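Local structure of putative silent information regulator 2 (Leishmania infantum, 5OL0) at residues T20-A25 with A294-L299; R34-L39 with L213-G218; T105-F110 with D285-V290; G118-C123 with P139-E144. The protein catalyses NAD-dependent removal of acetyl groups from lysine side chains as a sirtuin and probably regulates gene expression. One frame throughout, in Å; residues are numbered along the deposited sequence.

Contact 1: T20-A25 with A294-L299; sequences TLEGLA and AEYLGL
One face of the Tyr296 ring lies against the first turn of helix 21-30: Glu22 CA sits 3.8 Å above the ring plane, displaced toward the rim, and Glu22 CB stands almost over the middle, 4.1 Å from the ring centroid and 10° off the normal, a CH-pi contact. Here the N-terminal end of helix 21-30 packs on the C-terminal end of helix 286-296 at the outside of the Rossmann-like domain of this sirtuin. The ring reaches across because Tyr296 CG is anti to its own carbonyl carbon (chi1 -69°). In Glu22 CG is anti to the backbone N and the chain runs on extended, so only the root of Glu22 meets the ring, and the carboxylate extends beyond it.

At the root of the ring the contact is tight: Ala25 is directed toward helix 286-296, and Ala25 CB lies 3.4 Å from Tyr296 CB, a fit that the small side chain permits. Leu21 also packs on Asn289, Thr292 and Met242, and Leu24 on Leu293 and Val240.

Both helix ends are closed locally. Thr20 is the N-cap of its helix, OG1 accepting from Gly23 N at 2.9 Å, while Gly298, with positive phi, ends the other in a Schellman motif. Just before that glycine, Leu297 brings CD2 alongside Ala25, 3.9 Å from Ala25 CB and 3.8 Å from Ala25 O.

Contact 2: R34-L39 with L213-G218; sequences RRILVL and LVIIIG
Paired residues on these neighbouring strands send their side chains the same way, so that Ile36 and Leu213, Leu37 and Val214, and Leu39 and Ile216 lie side by side. On the face of Leu37 and Leu39, Leu37 CD2 meets Val214 CG2 at 4.1 Å; the same methyl also receives Leu39, which crosses Val214 obliquely, with its CG 4.2 Å away. Val214 holds CG2 anti to the backbone N, placing it between the two leucines. Leu39 CD1 then runs alongside Ile216 CG1. On the reverse face Ile36 uses both branches: CG1 lies 4.0 Å from Leu213 CD2, while CG2 meets Ile215 CD1 obliquely. Val38 continues this layer toward helix 106-116, where it touches Ile111 and Leu114.

Four backbone bonds fix this register. Leu37 N and Leu39 N donate to Leu213 O and Ile215 O, and Ile215 N and Ile217 N donate back to Leu37 O and Leu39 O; the last is shortest, 2.7 Å from Ile217 N to Leu39 O, and nearly straight at 173°. The strand directions differ by 16°. Such a parallel, wholly apolar pair is typical of the centre of a Rossmann-like sheet, and Gly218, just past the strand end, probably contributes to the NAD site, as in a close relative.

Contact 3: T105-F110 with D285-V290; sequences TAVHHF and DCQENV
Gln287 holds CG anti to its carbonyl carbon (chi1 -56°) and bends again at chi2 (-65°), which swings its amide across to the start of helix 106-116. Two helix N-termini thus meet on one side of the Rossmann-like sheet, their short axes 9.1 Å apart at 39°. The Gln287 side chain crosses those of Thr105 and Val107 at about right angles. Gln287 OE1 accepts from Val107 N at 2.9 Å, in the carbonyl plane and on a lone pair, so a neighbouring helix supplies an acceptor to the first turn. Thr105, the N-cap, also accepts weakly from Val107 N through OG1. In the crowded position between backbone N and carbonyl carbon, Thr105 OG1 lies 2.9 Å from Gln287 NE2 and has a further hydrogen-bond partner in Ala44 O. The positive end of the helix would tend to polarise the amide oxygen.

Helix 286-296 has a cap of its own: Gln287 N donates to Asp285 OD1 at 3.1 Å, reaching the carboxylate from above its plane. The residue that reaches over is therefore itself anchored in a capped turn.

Further along the helices the interface is apolar. Val107 CG2 meets Val290 CG2. It also lies 4.0 Å, measured from Val107 CG2, from Cys286 SG; by comparison with a close relative Cys286 probably takes part in NAD binding. Val107 and Cys286 also rest on Ile217. Phe110, CG anti to the backbone N, crosses Val290 obliquely, and Val290 CG1 presses to 3.3 Å from Phe110 CB and 3.4 Å from Phe110 CG.

Contact 4: G118-C123 with P139-E144; sequences GRLLRC and PELLVE
Two nearly straight backbone bonds, both 2.8 Å long, join the strands: Cys123 N donates to Leu141 O, and Val143 N to Cys123 O. Cys123 thereby grips the edge strand by both its N-H and its carbonyl, in parallel register with Leu142. Two longer CA-H...O contacts, from Arg122 CA to Leu141 O and from Leu142 CA to Cys123 O, accompany them.

Arg122 comes next. Its CG is anti to the backbone N and the chain bends at chi2 (78°), which brings the guanidinium over Val143 and next to Glu140 O. There Arg122 NE lies 3.0 Å from Glu140 O, and Val143 CG2 sits over one face of the guanidinium, 3.2 Å above its plane and offset toward the rim, the two side chains crossing at about a right angle. NH1 makes salt bridges to Asp207 and Asp202, which orient the group from beyond the two segments.

Further out the packing is mostly apolar. Leu120 and Leu141 slide past each other in opposite directions, with Leu120 CD2 4.2 Å from Leu141 CD1, and Leu141 CD2 reaches Leu121 O at 3.6 Å. On the same side, facing helix 106-116, Cys123 SG meets Leu142 CD1 at 4.1 Å, and both residues also touch helix 131-134. This closes the beta-alpha-beta unit that the helix connects. Asp202 and Asp207 would favour a charged Arg122, its guanidinium held by their salt bridges while Val143 CG2 lies over one face.

Contacts 2 and 4 share the six-stranded parallel sheet, where strands 36-40 and 120-125 are neighbours; their centres are 10 Å apart, and backbone bonds between Ile36 and both Arg119 and Leu121 join them. Contacts 1 and 3 both use helix 286-296, its two ends, with centres 13 Å apart, and Phe110 touches Ala294 and Leu297. Ile217 ties contact 2 to contact 3 through Val107 and Cys286. Contacts 3 and 4, about 17 Å between centres, do not touch. Along the chain, contact 1 encloses the others, whereas contacts 2 and 3 interleave. Early and late segments thus close one Rossmann-like domain, with the probable NAD-binding residues Gly218 and Cys286 near the sheet's C-terminal edge.

Contact 1: T20-A25 with A294-L299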
loop_
_atom_site.group_PDB
_atom_site.type_symbol
_atom_site.label_atom_id
_atom_site.label_comp_id
_atom_site.label_asym_id
_atom_site.label_seq_id
_atom_site.Cartn_x
_atom_site.Cartn_y
_atom_site.Cartn_z
ATOM N N THR A 20 12.876 -12.563 -15.398
ATOM C CA THR A 20 12.914 -13.476 -14.241
ATOM C C THR A 20 13.426 -12.664 -13.058
ATOM O O THR A 20 13.925 -11.549 -13.218
ATOM C CB THR A 20 13.914 -14.623 -14.474
ATOM O OG1 THR A 20 15.199 -14.053 -14.669
ATOM C CG2 THR A 20 13.571 -15.409 -15.737
ATOM N N LEU A 21 13.346 -13.213 -11.867
ATOM C CA LEU A 21 13.858 -12.453 -10.709
ATOM C C LEU A 21 15.359 -12.219 -10.833
ATOM O O LEU A 21 15.873 -11.133 -10.476
ATOM C CB LEU A 21 13.447 -13.141 -9.402
ATOM C CG LEU A 21 11.942 -13.065 -9.151
ATOM C CD1 LEU A 21 11.566 -14.070 -8.091
ATOM C CD2 LEU A 21 11.518 -11.659 -8.761
ATOM N N GLU A 22 16.055 -13.239 -11.346
ATOM C CA GLU A 22 17.467 -13.144 -11.712
ATOM C C GLU A 22 17.790 -12.049 -12.742
ATOM O O GLU A 22 18.692 -11.204 -12.510
ATOM C CB GLU A 22 17.961 -14.501 -12.253
ATOM C CG GLU A 22 19.442 -14.519 -12.652
ATOM C CD GLU A 22 19.995 -15.925 -12.928
ATOM O OE1 GLU A 22 19.246 -16.771 -13.466
ATOM O OE2 GLU A 22 21.182 -16.156 -12.607
ATOM N N GLY A 23 17.038 -12.026 -13.837
ATOM C CA GLY A 23 17.204 -10.962 -14.821
ATOM C C GLY A 23 16.940 -9.561 -14.290
ATOM O O GLY A 23 17.645 -8.596 -14.631
ATOM N N LEU A 24 15.930 -9.438 -13.425
ATOM C CA LEU A 24 15.613 -8.171 -12.839
ATOM C C LEU A 24 16.761 -7.686 -11.995
ATOM O O LEU A 24 17.118 -6.496 -12.044
ATOM C CB LEU A 24 14.321 -8.314 -11.985
ATOM C CG LEU A 24 13.947 -7.081 -11.149
ATOM C CD1 LEU A 24 13.786 -5.920 -12.049
ATOM C CD2 LEU A 24 12.665 -7.327 -10.349
ATOM N N ALA A 25 17.304 -8.571 -11.148
ATOM C CA ALA A 25 18.427 -8.161 -10.298
ATOM C C ALA A 25 19.638 -7.726 -11.142
ATOM O O ALA A 25 20.272 -6.700 -10.829
ATOM C CB ALA A 25 18.849 -9.279 -9.369
ATOM N N ALA A 294 16.214 -10.394 -3.370
ATOM C CA ALA A 294 17.252 -9.942 -2.466
ATOM C C ALA A 294 18.535 -10.765 -2.607
ATOM O O ALA A 294 19.639 -10.183 -2.668
ATOM C CB ALA A 294 16.766 -9.971 -1.044
ATOM N N GLU A 295 18.395 -12.084 -2.666
ATOM C CA GLU A 295 19.535 -12.955 -2.899
ATOM C C GLU A 295 20.306 -12.509 -4.112
ATOM O O GLU A 295 21.497 -12.250 -4.041
ATOM C CB GLU A 295 19.135 -14.390 -3.173
ATOM C CG GLU A 295 18.369 -15.136 -2.110
ATOM C CD GLU A 295 18.043 -16.543 -2.598
ATOM O OE1 GLU A 295 19.001 -17.208 -3.051
ATOM O OE2 GLU A 295 16.858 -16.974 -2.549
ATOM N N TYR A 296 19.601 -12.341 -5.231
ATOM C CA TYR A 296 20.290 -12.006 -6.464
ATOM C C TYR A 296 20.885 -10.608 -6.450
ATOM O O TYR A 296 21.825 -10.346 -7.176
ATOM C CB TYR A 296 19.356 -12.176 -7.649
ATOM C CG TYR A 296 18.997 -13.605 -7.944
ATOM C CD1 TYR A 296 20.005 -14.561 -8.236
ATOM C CD2 TYR A 296 17.672 -14.023 -7.989
ATOM C CE1 TYR A 296 19.681 -15.882 -8.523
ATOM C CE2 TYR A 296 17.342 -15.338 -8.296
ATOM C CZ TYR A 296 18.334 -16.249 -8.543
ATOM O OH TYR A 296 17.964 -17.513 -8.837
ATOM N N LEU A 297 20.342 -9.712 -5.625
ATOM C CA LEU A 297 20.851 -8.383 -5.479
ATOM C C LEU A 297 22.057 -8.291 -4.505
ATOM O O LEU A 297 22.626 -7.220 -4.323
ATOM C CB LEU A 297 19.704 -7.460 -5.039
ATOM C CG LEU A 297 18.743 -7.032 -6.157
ATOM C CD1 LEU A 297 17.630 -6.250 -5.475
ATOM C CD2 LEU A 297 19.429 -6.150 -7.175
ATOM N N GLY A 298 22.428 -9.389 -3.859
ATOM C CA GLY A 298 23.489 -9.360 -2.884
ATOM C C GLY A 298 23.029 -8.791 -1.555
ATOM O O GLY A 298 23.859 -8.327 -0.756
ATOM N N LEU A 299 21.715 -8.812 -1.296
ATOM C CA LEU A 299 21.163 -8.209 -0.081
ATOM C C LEU A 299 20.558 -9.227 0.885
ATOM O O LEU A 299 19.840 -8.873 1.834
ATOM C CB LEU A 299 20.144 -7.207 -0.490
ATOM C CG LEU A 299 20.609 -6.098 -1.405
ATOM C CD1 LEU A 299 19.471 -5.147 -1.709
ATOM C CD2 LEU A 299 21.742 -5.327 -0.753
#

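Contact 2: R34-L39 with L213-G218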
loop_
_atom_site.group_PDB
_atom_site.type_symbol
_atom_site.label_atom_id
_atom_site.label_comp_id
_atom_site.label_asym_id
_atom_site.label_seq_id
_atom_site.Cartn_x
_atom_site.Cartn_y
_atom_site.Cartn_z
ATOM N N ARG A 34 18.772 3.476 -9.923
ATOM C CA ARG A 34 18.677 4.262 -8.701
ATOM C C ARG A 34 17.325 4.906 -8.437
ATOM O O ARG A 34 17.123 5.477 -7.361
ATOM C CB ARG A 34 19.651 5.490 -8.790
ATOM C CG ARG A 34 21.129 5.190 -8.870
ATOM C CD ARG A 34 21.635 4.668 -7.545
ATOM N NE ARG A 34 22.889 3.944 -7.677
ATOM C CZ ARG A 34 23.478 3.251 -6.696
ATOM N NH1 ARG A 34 22.960 3.198 -5.465
ATOM N NH2 ARG A 34 24.617 2.612 -6.946
ATOM N N ARG A 35 16.436 4.919 -9.410
ATOM C CA ARG A 35 15.171 5.574 -9.255
ATOM C C ARG A 35 14.029 4.493 -9.322
ATOM O O ARG A 35 13.316 4.381 -10.340
ATOM C CB ARG A 35 15.035 6.665 -10.323
ATOM C CG ARG A 35 16.186 7.695 -10.184
ATOM C CD ARG A 35 15.850 9.004 -10.779
ATOM N NE ARG A 35 15.392 8.844 -12.156
ATOM C CZ ARG A 35 16.145 8.951 -13.249
ATOM N NH1 ARG A 35 17.458 9.212 -13.165
ATOM N NH2 ARG A 35 15.572 8.816 -14.449
ATOM N N ILE A 36 13.942 3.671 -8.272
ATOM C CA ILE A 36 12.954 2.574 -8.215
ATOM C C ILE A 36 11.708 3.123 -7.484
ATOM O O ILE A 36 11.795 3.561 -6.352
ATOM C CB ILE A 36 13.426 1.304 -7.508
ATOM C CG1 ILE A 36 14.702 0.785 -8.181
ATOM C CG2 ILE A 36 12.320 0.239 -7.504
ATOM C CD1 ILE A 36 15.392 -0.388 -7.479
ATOM N N LEU A 37 10.569 3.080 -8.173
ATOM C CA LEU A 37 9.288 3.414 -7.561
ATOM C C LEU A 37 8.658 2.110 -7.085
ATOM O O LEU A 37 8.471 1.192 -7.869
ATOM C CB LEU A 37 8.406 4.094 -8.579
ATOM C CG LEU A 37 6.975 4.406 -8.146
ATOM C CD1 LEU A 37 6.961 5.508 -7.124
ATOM C CD2 LEU A 37 6.182 4.818 -9.354
ATOM N N VAL A 38 8.366 2.032 -5.796
ATOM C CA VAL A 38 7.751 0.843 -5.260
ATOM C C VAL A 38 6.366 1.233 -4.869
ATOM O O VAL A 38 6.158 2.214 -4.142
ATOM C CB VAL A 38 8.514 0.308 -4.026
ATOM C CG1 VAL A 38 7.879 -1.018 -3.497
ATOM C CG2 VAL A 38 9.957 0.061 -4.374
ATOM N N LEU A 39 5.417 0.462 -5.347
ATOM C CA LEU A 39 4.006 0.543 -4.950
ATOM C C LEU A 39 3.575 -0.677 -4.166
ATOM O O LEU A 39 3.879 -1.823 -4.548
ATOM C CB LEU A 39 3.113 0.601 -6.198
ATOM C CG LEU A 39 3.538 1.593 -7.259
ATOM C CD1 LEU A 39 2.520 1.647 -8.380
ATOM C CD2 LEU A 39 3.719 2.993 -6.685
ATOM N N LEU A 213 12.256 2.110 -12.975
ATOM C CA LEU A 213 11.765 0.788 -12.646
ATOM C C LEU A 213 10.632 0.958 -11.645
ATOM O O LEU A 213 10.716 1.803 -10.712
ATOM C CB LEU A 213 12.861 -0.085 -12.053
ATOM C CG LEU A 213 12.412 -1.452 -11.554
ATOM C CD1 LEU A 213 11.915 -2.355 -12.668
ATOM C CD2 LEU A 213 13.532 -2.086 -10.755
ATOM N N VAL A 214 9.585 0.166 -11.839
ATOM C CA VAL A 214 8.471 0.166 -10.936
ATOM C C VAL A 214 8.218 -1.289 -10.521
ATOM O O VAL A 214 8.316 -2.198 -11.336
ATOM C CB VAL A 214 7.267 0.933 -11.488
ATOM C CG1 VAL A 214 6.800 0.391 -12.784
ATOM C CG2 VAL A 214 6.119 0.915 -10.499
ATOM N N ILE A 215 8.069 -1.494 -9.217
ATOM C CA ILE A 215 7.836 -2.801 -8.641
ATOM C C ILE A 215 6.577 -2.588 -7.851
ATOM O O ILE A 215 6.506 -1.685 -6.985
ATOM C CB ILE A 215 8.961 -3.226 -7.660
ATOM C CG1 ILE A 215 10.327 -3.245 -8.368
ATOM C CG2 ILE A 215 8.647 -4.590 -7.055
ATOM C CD1 ILE A 215 11.493 -3.635 -7.443
ATOM N N ILE A 216 5.572 -3.405 -8.157
ATOM C CA ILE A 216 4.209 -3.179 -7.741
ATOM C C ILE A 216 3.819 -4.424 -6.978
ATOM O O ILE A 216 3.681 -5.502 -7.588
ATOM C CB ILE A 216 3.303 -3.038 -8.990
ATOM C CG1 ILE A 216 3.811 -1.914 -9.861
ATOM C CG2 ILE A 216 1.799 -2.918 -8.624
ATOM C CD1 ILE A 216 3.180 -1.866 -11.264
ATOM N N ILE A 217 3.703 -4.312 -5.648
ATOM C CA ILE A 217 3.582 -5.504 -4.817
ATOM C C ILE A 217 2.245 -5.572 -4.127
ATOM O O ILE A 217 1.960 -4.823 -3.135
ATOM C CB ILE A 217 4.673 -5.570 -3.749
ATOM C CG1 ILE A 217 6.034 -5.266 -4.397
ATOM C CG2 ILE A 217 4.552 -6.921 -3.009
ATOM C CD1 ILE A 217 7.233 -5.256 -3.479
ATOM N N GLY A 218 1.431 -6.528 -4.604
ATOM C CA GLY A 218 0.217 -6.874 -3.885
ATOM C C GLY A 218 -0.884 -5.853 -3.992
ATOM O O GLY A 218 -1.737 -5.776 -3.113
#

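Contact 3: T105-F110 with D285-V290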
loop_
_atom_site.group_PDB
_atom_site.type_symbol
_atom_site.label_atom_id
_atom_site.label_comp_id
_atom_site.label_asym_id
_atom_site.label_seq_id
_atom_site.Cartn_x
_atom_site.Cartn_y
_atom_site.Cartn_z
ATOM N N THR A 105 6.802 -7.028 7.286
ATOM C CA THR A 105 7.100 -8.241 6.546
ATOM C C THR A 105 8.447 -8.116 5.802
ATOM O O THR A 105 9.085 -7.059 5.797
ATOM C CB THR A 105 6.001 -8.608 5.533
ATOM O OG1 THR A 105 6.073 -7.755 4.379
ATOM C CG2 THR A 105 4.583 -8.606 6.153
ATOM N N ALA A 106 8.857 -9.212 5.179
ATOM C CA ALA A 106 10.011 -9.234 4.301
ATOM C C ALA A 106 9.908 -8.175 3.182
ATOM O O ALA A 106 10.863 -7.458 2.918
ATOM C CB ALA A 106 10.177 -10.633 3.720
ATOM N N VAL A 107 8.733 -8.001 2.586
ATOM C CA VAL A 107 8.567 -6.934 1.582
ATOM C C VAL A 107 8.927 -5.558 2.196
ATOM O O VAL A 107 9.636 -4.757 1.589
ATOM C CB VAL A 107 7.106 -6.917 1.065
ATOM C CG1 VAL A 107 6.784 -5.624 0.339
ATOM C CG2 VAL A 107 6.822 -8.113 0.150
ATOM N N HIS A 108 8.364 -5.270 3.359
ATOM C CA HIS A 108 8.575 -3.984 4.005
ATOM C C HIS A 108 10.070 -3.670 4.341
ATOM O O HIS A 108 10.618 -2.519 4.133
ATOM C CB HIS A 108 7.674 -3.858 5.246
ATOM C CG HIS A 108 6.201 -3.998 4.973
ATOM N ND1 HIS A 108 5.432 -2.961 4.488
ATOM C CD2 HIS A 108 5.352 -5.039 5.133
ATOM C CE1 HIS A 108 4.184 -3.369 4.352
ATOM N NE2 HIS A 108 4.103 -4.616 4.746
ATOM N N HIS A 109 10.723 -4.671 4.907
ATOM C CA HIS A 109 12.149 -4.595 5.183
ATOM C C HIS A 109 12.936 -4.448 3.872
ATOM O O HIS A 109 13.900 -3.727 3.835
ATOM C CB HIS A 109 12.619 -5.844 5.945
ATOM C CG HIS A 109 12.130 -5.890 7.356
ATOM N ND1 HIS A 109 12.365 -4.866 8.240
ATOM C CD2 HIS A 109 11.414 -6.818 8.027
ATOM C CE1 HIS A 109 11.824 -5.171 9.400
ATOM N NE2 HIS A 109 11.274 -6.363 9.309
ATOM N N PHE A 110 12.536 -5.161 2.830
ATOM C CA PHE A 110 13.207 -5.025 1.541
ATOM C C PHE A 110 13.208 -3.581 1.040
ATOM O O PHE A 110 14.182 -3.104 0.516
ATOM C CB PHE A 110 12.596 -5.977 0.501
ATOM C CG PHE A 110 13.252 -5.909 -0.847
ATOM C CD1 PHE A 110 14.538 -6.392 -1.025
ATOM C CD2 PHE A 110 12.582 -5.402 -1.958
ATOM C CE1 PHE A 110 15.174 -6.336 -2.250
ATOM C CE2 PHE A 110 13.195 -5.383 -3.215
ATOM C CZ PHE A 110 14.511 -5.826 -3.359
ATOM N N ASP A 285 3.842 -16.125 -3.599
ATOM C CA ASP A 285 3.937 -15.337 -2.407
ATOM C C ASP A 285 4.995 -14.247 -2.631
ATOM O O ASP A 285 6.210 -14.532 -2.826
ATOM C CB ASP A 285 4.388 -16.228 -1.270
ATOM C CG ASP A 285 4.366 -15.537 0.080
ATOM O OD1 ASP A 285 3.988 -14.346 0.237
ATOM O OD2 ASP A 285 4.776 -16.225 1.013
ATOM N N CYS A 286 4.527 -13.013 -2.551
ATOM C CA CYS A 286 5.391 -11.841 -2.744
ATOM C C CYS A 286 6.521 -11.824 -1.683
ATOM O O CYS A 286 7.635 -11.370 -1.991
ATOM C CB CYS A 286 4.548 -10.582 -2.749
ATOM S SG CYS A 286 3.706 -10.215 -1.175
ATOM N N GLN A 287 6.287 -12.414 -0.506
ATOM C CA GLN A 287 7.303 -12.448 0.507
ATOM C C GLN A 287 8.472 -13.335 0.013
ATOM O O GLN A 287 9.638 -12.938 0.142
ATOM C CB GLN A 287 6.756 -12.933 1.867
ATOM C CG GLN A 287 5.587 -12.135 2.374
ATOM C CD GLN A 287 5.905 -10.704 2.696
ATOM O OE1 GLN A 287 7.063 -10.336 2.981
ATOM N NE2 GLN A 287 4.868 -9.905 2.786
ATOM N N GLU A 288 8.168 -14.501 -0.557
ATOM C CA GLU A 288 9.183 -15.373 -1.124
ATOM C C GLU A 288 9.879 -14.735 -2.318
ATOM O O GLU A 288 11.044 -14.855 -2.463
ATOM C CB GLU A 288 8.606 -16.694 -1.645
ATOM C CG GLU A 288 8.286 -17.745 -0.601
ATOM C CD GLU A 288 7.561 -18.945 -1.226
ATOM O OE1 GLU A 288 7.985 -19.369 -2.335
ATOM O OE2 GLU A 288 6.575 -19.453 -0.613
ATOM N N ASN A 289 9.143 -14.097 -3.194
ATOM C CA ASN A 289 9.742 -13.474 -4.357
ATOM C C ASN A 289 10.698 -12.364 -3.994
ATOM O O ASN A 289 11.746 -12.251 -4.619
ATOM C CB ASN A 289 8.687 -12.963 -5.323
ATOM C CG ASN A 289 7.949 -14.105 -6.019
ATOM O OD1 ASN A 289 8.542 -15.111 -6.312
ATOM N ND2 ASN A 289 6.667 -13.937 -6.270
ATOM N N VAL A 290 10.385 -11.603 -2.952
ATOM C CA VAL A 290 11.278 -10.518 -2.537
ATOM C C VAL A 290 12.541 -11.111 -1.952
ATOM O O VAL A 290 13.609 -10.570 -2.161
ATOM C CB VAL A 290 10.554 -9.581 -1.581
ATOM C CG1 VAL A 290 11.458 -8.755 -0.761
ATOM C CG2 VAL A 290 9.619 -8.673 -2.382
#

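Contact 4: G118-C123 with P139-E144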
loop_
_atom_site.group_PDB
_atom_site.type_symbol
_atom_site.label_atom_id
_atom_site.label_comp_id
_atom_site.label_asym_id
_atom_site.label_seq_id
_atom_site.Cartn_x
_atom_site.Cartn_y
_atom_site.Cartn_z
ATOM N N GLY A 118 20.397 3.462 -1.637
ATOM C CA GLY A 118 20.269 4.608 -2.511
ATOM C C GLY A 118 19.545 4.284 -3.826
ATOM O O GLY A 118 19.826 4.941 -4.835
ATOM N N ARG A 119 18.648 3.268 -3.838
ATOM C CA ARG A 119 17.881 2.925 -5.067
ATOM C C ARG A 119 16.372 3.258 -5.035
ATOM O O ARG A 119 15.678 3.048 -6.044
ATOM C CB ARG A 119 18.086 1.471 -5.408
ATOM C CG ARG A 119 19.543 1.148 -5.766
ATOM C CD ARG A 119 19.652 -0.322 -6.098
ATOM N NE ARG A 119 21.005 -0.807 -6.244
ATOM C CZ ARG A 119 21.833 -0.589 -7.279
ATOM N NH1 ARG A 119 21.520 0.191 -8.330
ATOM N NH2 ARG A 119 23.037 -1.158 -7.246
ATOM N N LEU A 120 15.875 3.843 -3.941
ATOM C CA LEU A 120 14.453 4.082 -3.823
ATOM C C LEU A 120 14.157 5.456 -4.211
ATOM O O LEU A 120 14.568 6.350 -3.540
ATOM C CB LEU A 120 13.983 3.817 -2.417
ATOM C CG LEU A 120 12.471 3.873 -2.133
ATOM C CD1 LEU A 120 11.738 2.710 -2.803
ATOM C CD2 LEU A 120 12.290 3.778 -0.649
ATOM N N LEU A 121 13.403 5.656 -5.294
ATOM C CA LEU A 121 12.875 6.970 -5.624
ATOM C C LEU A 121 11.697 7.337 -4.686
ATOM O O LEU A 121 11.593 8.447 -4.162
ATOM C CB LEU A 121 12.433 6.953 -7.046
ATOM C CG LEU A 121 11.764 8.188 -7.635
ATOM C CD1 LEU A 121 12.696 9.411 -7.694
ATOM C CD2 LEU A 121 11.257 7.744 -9.008
ATOM N N ARG A 122 10.766 6.412 -4.500
ATOM C CA ARG A 122 9.628 6.694 -3.621
ATOM C C ARG A 122 8.950 5.387 -3.366
ATOM O O ARG A 122 8.945 4.507 -4.231
ATOM C CB ARG A 122 8.646 7.663 -4.297
ATOM C CG ARG A 122 7.849 8.546 -3.327
ATOM C CD ARG A 122 8.763 9.682 -2.844
ATOM N NE ARG A 122 8.109 10.540 -1.839
ATOM C CZ ARG A 122 7.365 11.630 -2.139
ATOM N NH1 ARG A 122 7.127 11.993 -3.391
ATOM N NH2 ARG A 122 6.819 12.347 -1.174
ATOM N N CYS A 123 8.404 5.256 -2.179
ATOM C CA CYS A 123 7.533 4.147 -1.869
ATOM C C CYS A 123 6.133 4.725 -1.684
ATOM O O CYS A 123 5.935 5.618 -0.844
ATOM C CB CYS A 123 7.962 3.450 -0.565
ATOM S SG CYS A 123 6.800 2.119 -0.114
ATOM N N PRO A 139 10.483 9.543 5.984
ATOM C CA PRO A 139 9.329 10.393 5.652
ATOM C C PRO A 139 9.357 11.032 4.270
ATOM O O PRO A 139 8.330 11.098 3.610
ATOM C CB PRO A 139 9.351 11.465 6.736
ATOM C CG PRO A 139 9.986 10.779 7.920
ATOM C CD PRO A 139 11.002 9.816 7.356
ATOM N N GLU A 140 10.522 11.489 3.831
ATOM C CA GLU A 140 10.675 12.058 2.512
ATOM C C GLU A 140 10.490 11.008 1.409
ATOM O O GLU A 140 10.061 11.360 0.322
ATOM C CB GLU A 140 12.029 12.830 2.355
ATOM C CG GLU A 140 13.264 11.997 2.606
ATOM C CD GLU A 140 13.787 12.041 4.063
ATOM O OE1 GLU A 140 13.006 12.063 5.076
ATOM O OE2 GLU A 140 15.035 12.002 4.195
ATOM N N LEU A 141 10.747 9.739 1.707
ATOM C CA LEU A 141 10.613 8.678 0.682
ATOM C C LEU A 141 9.281 7.882 0.717
ATOM O O LEU A 141 8.913 7.249 -0.276
ATOM C CB LEU A 141 11.785 7.730 0.747
ATOM C CG LEU A 141 13.151 8.345 0.422
ATOM C CD1 LEU A 141 14.225 7.280 0.503
ATOM C CD2 LEU A 141 13.176 9.018 -0.959
ATOM N N LEU A 142 8.537 8.008 1.809
ATOM C CA LEU A 142 7.293 7.268 1.970
ATOM C C LEU A 142 6.075 8.157 1.703
ATOM O O LEU A 142 5.982 9.213 2.275
ATOM C CB LEU A 142 7.174 6.716 3.369
ATOM C CG LEU A 142 5.850 6.040 3.727
ATOM C CD1 LEU A 142 5.697 4.787 2.843
ATOM C CD2 LEU A 142 5.840 5.699 5.227
ATOM N N VAL A 143 5.147 7.655 0.889
ATOM C CA VAL A 143 3.830 8.234 0.702
ATOM C C VAL A 143 2.771 7.238 1.122
ATOM O O VAL A 143 2.562 6.197 0.454
ATOM C CB VAL A 143 3.669 8.618 -0.746
ATOM C CG1 VAL A 143 2.270 9.204 -1.005
ATOM C CG2 VAL A 143 4.784 9.615 -1.116
ATOM N N GLU A 144 2.112 7.561 2.240
ATOM C CA GLU A 144 0.924 6.851 2.741
ATOM C C GLU A 144 -0.232 7.439 2.016
ATOM O O GLU A 144 -0.872 8.325 2.543
ATOM C CB GLU A 144 0.786 7.039 4.278
ATOM C CG GLU A 144 1.763 6.131 5.015
ATOM C CD GLU A 144 1.850 6.293 6.530
ATOM O OE1 GLU A 144 1.681 7.418 7.005
ATOM O OE2 GLU A 144 2.146 5.303 7.243
#